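Local atomic coordinates of acyl-CoA dehydrogenase FadE3 (Mycobacterium smegmatis, PDB entry 4IV6), a protein that belongs to the acyl-CoA dehydrogenase family of flavoproteins and binds dihydroflavine-adenine dinucleotide between the subunits of a tetramer. Residues B[260-271]-B[333-344]. Numbering follows the deposited sequence.
Sequences AFEDALRYSQER and IALDAVRVHGGY. With FDA (dihydroflavine-adenine dinucleotide), chain C.
In the helical C-terminal domain of the acyl-CoA dehydrogenase fold, two nearly parallel helices end side by side next to the dinucleotide, and the Tyr267–His341 pair marks the point where plain packing gives way to the ligand pocket. The axes of the short segments 260-270 and 333-340 approach to 8.8 Å at 22°, a closeness that small residues permit: the methyl of Ala337 sits against both Ala260 and Ala264, its CB 3.9 Å from the CB of each. Ile333 CG2 and Val340 CG1 extend this apolar seam at its two ends, while Val352 of helix 352-364 covers Ala337 and His341.

Toward the C-terminal ends the seam becomes aromatic. With CG anti to the backbone N (chi1 -169°), the ring of Tyr267 lies over His341 in an offset stack, centroids 4.3 Å apart; Arg271 CB lies against the opposite face of the tyrosine. The imidazole is held in rotation by ND1, which donates to Ala337 O within the ring plane at 2.8 Å, and by NE2, which shares a water with Arg266 NH2. Another water, at the edge of the Tyr267 ring, links its OH to His341 O and FDA O1A.

Beyond the helices the chain turns at Gly342, which has positive phi, and Gly343 N then donates to FDA O1P. Arg271 grips the diphosphate from the other segment, its NE donating to O1A at 2.8 Å and 165°, and NH2 to O2P. Pro129 O of the second subunit takes a bond from NH1, so this arginine joins ligand and subunit interface. The Tyr344 ring turns its edge to the guanidinium, its CE2 above one guanidinium face and 3.8 Å from Arg271 NH2.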
loop_
_atom_site.group_PDB
_atom_site.type_symbol
_atom_site.label_atom_id
_atom_site.label_comp_id
_atom_site.label_asym_id
_atom_site.label_seq_id
_atom_site.Cartn_x
_atom_site.Cartn_y
_atom_site.Cartn_z
ATOM N N ALA B 260 -9.826 -5.520 17.111
ATOM C CA ALA B 260 -10.032 -6.108 15.804
ATOM C C ALA B 260 -9.094 -7.309 15.577
ATOM O O ALA B 260 -9.523 -8.369 15.122
ATOM C CB ALA B 260 -9.816 -5.053 14.733
ATOM N N PHE B 261 -7.820 -7.135 15.908
ATOM C CA PHE B 261 -6.847 -8.215 15.799
ATOM C C PHE B 261 -7.182 -9.431 16.663
ATOM O O PHE B 261 -7.148 -10.567 16.172
ATOM C CB PHE B 261 -5.436 -7.736 16.116
ATOM C CG PHE B 261 -4.409 -8.829 16.008
ATOM C CD1 PHE B 261 -4.116 -9.373 14.763
ATOM C CD2 PHE B 261 -3.798 -9.341 17.126
ATOM C CE1 PHE B 261 -3.185 -10.405 14.627
ATOM C CE2 PHE B 261 -2.859 -10.369 17.003
ATOM C CZ PHE B 261 -2.560 -10.901 15.754
ATOM N N GLU B 262 -7.517 -9.217 17.931
ATOM C CA GLU B 262 -7.934 -10.345 18.781
ATOM C C GLU B 262 -9.096 -11.141 18.178
ATOM O O GLU B 262 -9.056 -12.385 18.160
ATOM C CB GLU B 262 -8.331 -9.873 20.190
ATOM C CG GLU B 262 -7.156 -9.464 21.028
ATOM C CD GLU B 262 -7.545 -8.800 22.341
ATOM O OE1 GLU B 262 -8.657 -8.981 22.839
ATOM O OE2 GLU B 262 -6.726 -8.075 22.886
ATOM N N ASP B 263 -10.128 -10.441 17.691
ATOM C CA ASP B 263 -11.291 -11.107 17.118
ATOM C C ASP B 263 -10.918 -11.900 15.874
ATOM O O ASP B 263 -11.362 -13.022 15.687
ATOM C CB ASP B 263 -12.410 -10.116 16.768
ATOM C CG ASP B 263 -13.158 -9.608 17.989
ATOM O OD1 ASP B 263 -12.802 -10.007 19.136
ATOM O OD2 ASP B 263 -14.098 -8.779 17.807
ATOM N N ALA B 264 -10.105 -11.306 15.012
ATOM C CA ALA B 264 -9.674 -11.960 13.792
ATOM C C ALA B 264 -8.843 -13.221 14.088
ATOM O O ALA B 264 -9.051 -14.264 13.489
ATOM C CB ALA B 264 -8.878 -10.989 12.954
ATOM N N LEU B 265 -7.921 -13.122 15.029
ATOM C CA LEU B 265 -7.068 -14.266 15.371
ATOM C C LEU B 265 -7.866 -15.395 15.976
ATOM O O LEU B 265 -7.687 -16.551 15.599
ATOM C CB LEU B 265 -5.991 -13.836 16.349
ATOM C CG LEU B 265 -5.007 -14.912 16.794
ATOM C CD1 LEU B 265 -4.274 -15.534 15.621
ATOM C CD2 LEU B 265 -4.006 -14.263 17.742
ATOM N N ARG B 266 -8.766 -15.056 16.892
ATOM C CA ARG B 266 -9.659 -16.040 17.468
ATOM C C ARG B 266 -10.537 -16.674 16.401
ATOM O O ARG B 266 -10.619 -17.896 16.306
ATOM C CB ARG B 266 -10.551 -15.434 18.544
ATOM C CG ARG B 266 -11.627 -16.396 19.036
ATOM C CD ARG B 266 -12.487 -15.816 20.174
ATOM N NE ARG B 266 -13.012 -14.480 19.836
ATOM C CZ ARG B 266 -13.905 -14.207 18.870
ATOM N NH1 ARG B 266 -14.444 -15.165 18.087
ATOM N NH2 ARG B 266 -14.283 -12.952 18.686
ATOM N N TYR B 267 -11.214 -15.852 15.600
ATOM C CA TYR B 267 -12.078 -16.411 14.563
ATOM C C TYR B 267 -11.313 -17.353 13.629
ATOM O O TYR B 267 -11.854 -18.360 13.221
ATOM C CB TYR B 267 -12.725 -15.312 13.721
ATOM C CG TYR B 267 -13.819 -15.815 12.828
ATOM C CD1 TYR B 267 -15.067 -16.183 13.350
ATOM C CD2 TYR B 267 -13.623 -15.923 11.458
ATOM C CE1 TYR B 267 -16.097 -16.659 12.522
ATOM C CE2 TYR B 267 -14.633 -16.379 10.617
ATOM C CZ TYR B 267 -15.866 -16.761 11.145
ATOM O OH TYR B 267 -16.856 -17.196 10.275
ATOM N N SER B 268 -10.072 -17.019 13.305
ATOM C CA SER B 268 -9.260 -17.790 12.345
ATOM C C SER B 268 -8.891 -19.194 12.842
ATOM O O SER B 268 -8.491 -20.073 12.062
ATOM C CB SER B 268 -7.973 -17.050 11.993
ATOM O OG SER B 268 -6.975 -17.225 12.986
ATOM N N GLN B 269 -9.049 -19.391 14.145
ATOM C CA GLN B 269 -8.880 -20.687 14.752
ATOM C C GLN B 269 -10.219 -21.438 14.898
ATOM O O GLN B 269 -10.225 -22.638 14.929
ATOM C CB GLN B 269 -8.226 -20.513 16.125
ATOM C CG GLN B 269 -6.806 -19.998 16.026
ATOM C CD GLN B 269 -6.306 -19.495 17.367
ATOM O OE1 GLN B 269 -5.890 -20.277 18.227
ATOM N NE2 GLN B 269 -6.397 -18.198 17.572
ATOM N N GLU B 270 -11.334 -20.719 14.979
ATOM C CA GLU B 270 -12.634 -21.330 15.162
ATOM C C GLU B 270 -13.229 -21.767 13.825
ATOM O O GLU B 270 -13.777 -22.812 13.737
ATOM C CB GLU B 270 -13.587 -20.367 15.865
ATOM C CG GLU B 270 -13.191 -20.089 17.306
ATOM C CD GLU B 270 -14.000 -18.963 17.943
ATOM O OE1 GLU B 270 -14.650 -18.169 17.213
ATOM O OE2 GLU B 270 -13.963 -18.844 19.193
ATOM N N ARG B 271 -13.126 -20.939 12.800
ATOM C CA ARG B 271 -13.675 -21.219 11.496
ATOM C C ARG B 271 -12.707 -22.088 10.707
ATOM O O ARG B 271 -11.491 -21.800 10.685
ATOM C CB ARG B 271 -13.887 -19.897 10.748
ATOM C CG ARG B 271 -14.507 -20.018 9.370
ATOM C CD ARG B 271 -15.916 -20.599 9.402
ATOM N NE ARG B 271 -16.659 -20.254 8.194
ATOM C CZ ARG B 271 -17.966 -20.436 8.036
ATOM N NH1 ARG B 271 -18.703 -20.995 8.984
ATOM N NH2 ARG B 271 -18.547 -20.051 6.919
ATOM N N ILE B 333 -5.898 -2.631 10.051
ATOM C CA ILE B 333 -6.216 -3.816 10.810
ATOM C C ILE B 333 -7.728 -4.032 10.872
ATOM O O ILE B 333 -8.200 -5.195 10.768
ATOM C CB ILE B 333 -5.562 -3.786 12.209
ATOM C CG1 ILE B 333 -4.038 -3.918 12.049
ATOM C CG2 ILE B 333 -6.106 -4.881 13.109
ATOM C CD1 ILE B 333 -3.277 -3.745 13.357
ATOM N N ALA B 334 -8.503 -2.946 11.023
ATOM C CA ALA B 334 -9.963 -3.085 11.106
ATOM C C ALA B 334 -10.526 -3.691 9.821
ATOM O O ALA B 334 -11.317 -4.600 9.868
ATOM C CB ALA B 334 -10.634 -1.765 11.419
ATOM N N LEU B 335 -10.063 -3.216 8.669
ATOM C CA LEU B 335 -10.543 -3.758 7.401
ATOM C C LEU B 335 -10.151 -5.215 7.251
ATOM O O LEU B 335 -10.991 -6.020 6.861
ATOM C CB LEU B 335 -10.049 -2.945 6.212
ATOM C CG LEU B 335 -10.294 -3.531 4.813
ATOM C CD1 LEU B 335 -11.774 -3.732 4.550
ATOM C CD2 LEU B 335 -9.709 -2.564 3.818
ATOM N N ASP B 336 -8.906 -5.553 7.581
ATOM C CA ASP B 336 -8.416 -6.930 7.410
ATOM C C ASP B 336 -9.137 -7.887 8.361
ATOM O O ASP B 336 -9.418 -9.007 7.985
ATOM C CB ASP B 336 -6.919 -7.029 7.578
ATOM C CG ASP B 336 -6.139 -6.531 6.342
ATOM O OD1 ASP B 336 -6.721 -6.280 5.251
ATOM O OD2 ASP B 336 -4.916 -6.385 6.481
ATOM N N ALA B 337 -9.519 -7.410 9.549
ATOM C CA ALA B 337 -10.322 -8.226 10.468
ATOM C C ALA B 337 -11.699 -8.535 9.877
ATOM O O ALA B 337 -12.199 -9.638 10.062
ATOM C CB ALA B 337 -10.452 -7.577 11.837
ATOM N N VAL B 338 -12.285 -7.575 9.134
ATOM C CA VAL B 338 -13.532 -7.802 8.432
ATOM C C VAL B 338 -13.287 -8.921 7.409
ATOM O O VAL B 338 -14.099 -9.859 7.318
ATOM C CB VAL B 338 -14.061 -6.514 7.769
ATOM C CG1 VAL B 338 -15.136 -6.787 6.745
ATOM C CG2 VAL B 338 -14.621 -5.598 8.839
ATOM N N ARG B 339 -12.163 -8.826 6.682
ATOM C CA ARG B 339 -11.851 -9.779 5.603
ATOM C C ARG B 339 -11.734 -11.192 6.193
ATOM O O ARG B 339 -12.232 -12.167 5.633
ATOM C CB ARG B 339 -10.520 -9.456 4.904
ATOM C CG ARG B 339 -10.450 -8.149 4.118
ATOM C CD ARG B 339 -9.025 -7.983 3.610
ATOM N NE ARG B 339 -8.665 -6.705 3.009
ATOM C CZ ARG B 339 -8.894 -6.368 1.748
ATOM N NH1 ARG B 339 -9.544 -7.195 0.925
ATOM N NH2 ARG B 339 -8.424 -5.222 1.286
ATOM N N VAL B 340 -11.066 -11.286 7.329
ATOM C CA VAL B 340 -10.855 -12.574 7.998
ATOM C C VAL B 340 -12.162 -13.272 8.333
ATOM O O VAL B 340 -12.215 -14.498 8.321
ATOM C CB VAL B 340 -9.938 -12.424 9.239
ATOM C CG1 VAL B 340 -9.940 -13.662 10.112
ATOM C CG2 VAL B 340 -8.500 -12.154 8.774
ATOM N N HIS B 341 -13.206 -12.501 8.633
ATOM C CA HIS B 341 -14.518 -13.045 8.977
ATOM C C HIS B 341 -15.382 -13.427 7.749
ATOM O O HIS B 341 -16.491 -13.975 7.887
ATOM C CB HIS B 341 -15.282 -12.062 9.878
ATOM C CG HIS B 341 -14.821 -12.057 11.301
ATOM N ND1 HIS B 341 -13.652 -11.448 11.704
ATOM C CD2 HIS B 341 -15.354 -12.622 12.412
ATOM C CE1 HIS B 341 -13.487 -11.629 13.002
ATOM N NE2 HIS B 341 -14.512 -12.330 13.454
ATOM N N GLY B 342 -14.895 -13.167 6.551
ATOM C CA GLY B 342 -15.688 -13.424 5.370
ATOM C C GLY B 342 -17.009 -12.664 5.459
ATOM O O GLY B 342 -17.042 -11.523 5.910
ATOM N N GLY B 343 -18.103 -13.311 5.064
ATOM C CA GLY B 343 -19.403 -12.642 5.048
ATOM C C GLY B 343 -19.826 -12.133 6.406
ATOM O O GLY B 343 -20.463 -11.095 6.523
ATOM N N TYR B 344 -19.478 -12.872 7.447
ATOM C CA TYR B 344 -19.855 -12.498 8.799
ATOM C C TYR B 344 -19.186 -11.200 9.258
ATOM O O TYR B 344 -19.651 -10.529 10.202
ATOM C CB TYR B 344 -19.549 -13.640 9.781
ATOM C CG TYR B 344 -20.296 -14.868 9.395
ATOM C CD1 TYR B 344 -21.643 -15.011 9.691
ATOM C CD2 TYR B 344 -19.680 -15.862 8.660
ATOM C CE1 TYR B 344 -22.344 -16.135 9.290
ATOM C CE2 TYR B 344 -20.371 -16.981 8.246
ATOM C CZ TYR B 344 -21.692 -17.117 8.563
ATOM O OH TYR B 344 -22.365 -18.232 8.121
HETATM P PA FDA C . -15.253 -18.424 4.646
HETATM O O1A FDA C . -15.625 -18.904 6.011
HETATM O O2A FDA C . -15.199 -19.331 3.440
HETATM O O5B FDA C . -13.826 -17.710 4.730
HETATM C C5B FDA C . -13.413 -16.933 5.863
HETATM C C4B FDA C . -12.071 -16.279 5.534
HETATM O O4B FDA C . -11.142 -17.312 5.167
HETATM C C3B FDA C . -12.158 -15.346 4.337
HETATM O O3B FDA C . -11.145 -14.377 4.487
HETATM C C2B FDA C . -11.791 -16.268 3.180
HETATM O O2B FDA C . -11.314 -15.588 2.042
HETATM C C1B FDA C . -10.736 -17.123 3.823
HETATM N N9A FDA C . -10.621 -18.425 3.189
HETATM C C8A FDA C . -11.508 -19.429 3.266
HETATM N N7A FDA C . -11.046 -20.481 2.570
HETATM C C5A FDA C . -9.828 -20.146 2.036
HETATM C C6A FDA C . -8.827 -20.788 1.166
HETATM N N6A FDA C . -9.014 -22.061 0.717
HETATM N N1A FDA C . -7.724 -20.064 0.852
HETATM C C2A FDA C . -7.538 -18.806 1.291
HETATM N N3A FDA C . -8.426 -18.146 2.075
HETATM C C4A FDA C . -9.563 -18.776 2.453
HETATM N N1 FDA C . -24.164 -16.002 -1.078
HETATM C C2 FDA C . -25.117 -16.575 -1.833
HETATM O O2 FDA C . -25.045 -17.807 -2.086
HETATM N N3 FDA C . -26.112 -15.845 -2.340
HETATM C C4 FDA C . -26.255 -14.537 -2.103
HETATM O O4 FDA C . -27.199 -13.928 -2.577
HETATM C C4X FDA C . -25.274 -13.834 -1.298
HETATM N N5 FDA C . -25.324 -12.523 -1.001
HETATM C C5X FDA C . -24.631 -12.076 0.089
HETATM C C6 FDA C . -24.966 -10.871 0.716
HETATM C C7 FDA C . -24.254 -10.403 1.795
HETATM C C7M FDA C . -24.641 -9.121 2.470
HETATM C C8 FDA C . -23.179 -11.144 2.278
HETATM C C8M FDA C . -22.336 -10.712 3.426
HETATM C C9 FDA C . -22.822 -12.314 1.667
HETATM C C9A FDA C . -23.547 -12.812 0.592
HETATM N N10 FDA C . -23.182 -14.064 -0.001
HETATM C C10 FDA C . -24.179 -14.684 -0.782
HETATM C "C1'" FDA C . -22.342 -14.987 0.774
HETATM C "C2'" FDA C . -20.913 -14.722 0.355
HETATM O "O2'" FDA C . -20.685 -15.102 -1.010
HETATM C "C3'" FDA C . -20.008 -15.436 1.365
HETATM O "O3'" FDA C . -19.928 -14.630 2.569
HETATM C "C4'" FDA C . -18.630 -15.644 0.796
HETATM O "O4'" FDA C . -18.720 -16.765 -0.058
HETATM C "C5'" FDA C . -17.565 -15.954 1.842
HETATM O "O5'" FDA C . -18.025 -16.997 2.639
HETATM P P FDA C . -17.780 -17.234 4.168
HETATM O O1P FDA C . -18.270 -16.067 4.934
HETATM O O2P FDA C . -18.407 -18.557 4.389
HETATM O O3P FDA C . -16.175 -17.213 4.220
HETATM O O HOH W 1 -15.654 -12.700 15.918
HETATM O O HOH W 2 -16.308 -16.904 7.740
HETATM O O HOH W 3 -20.998 -19.062 5.756
#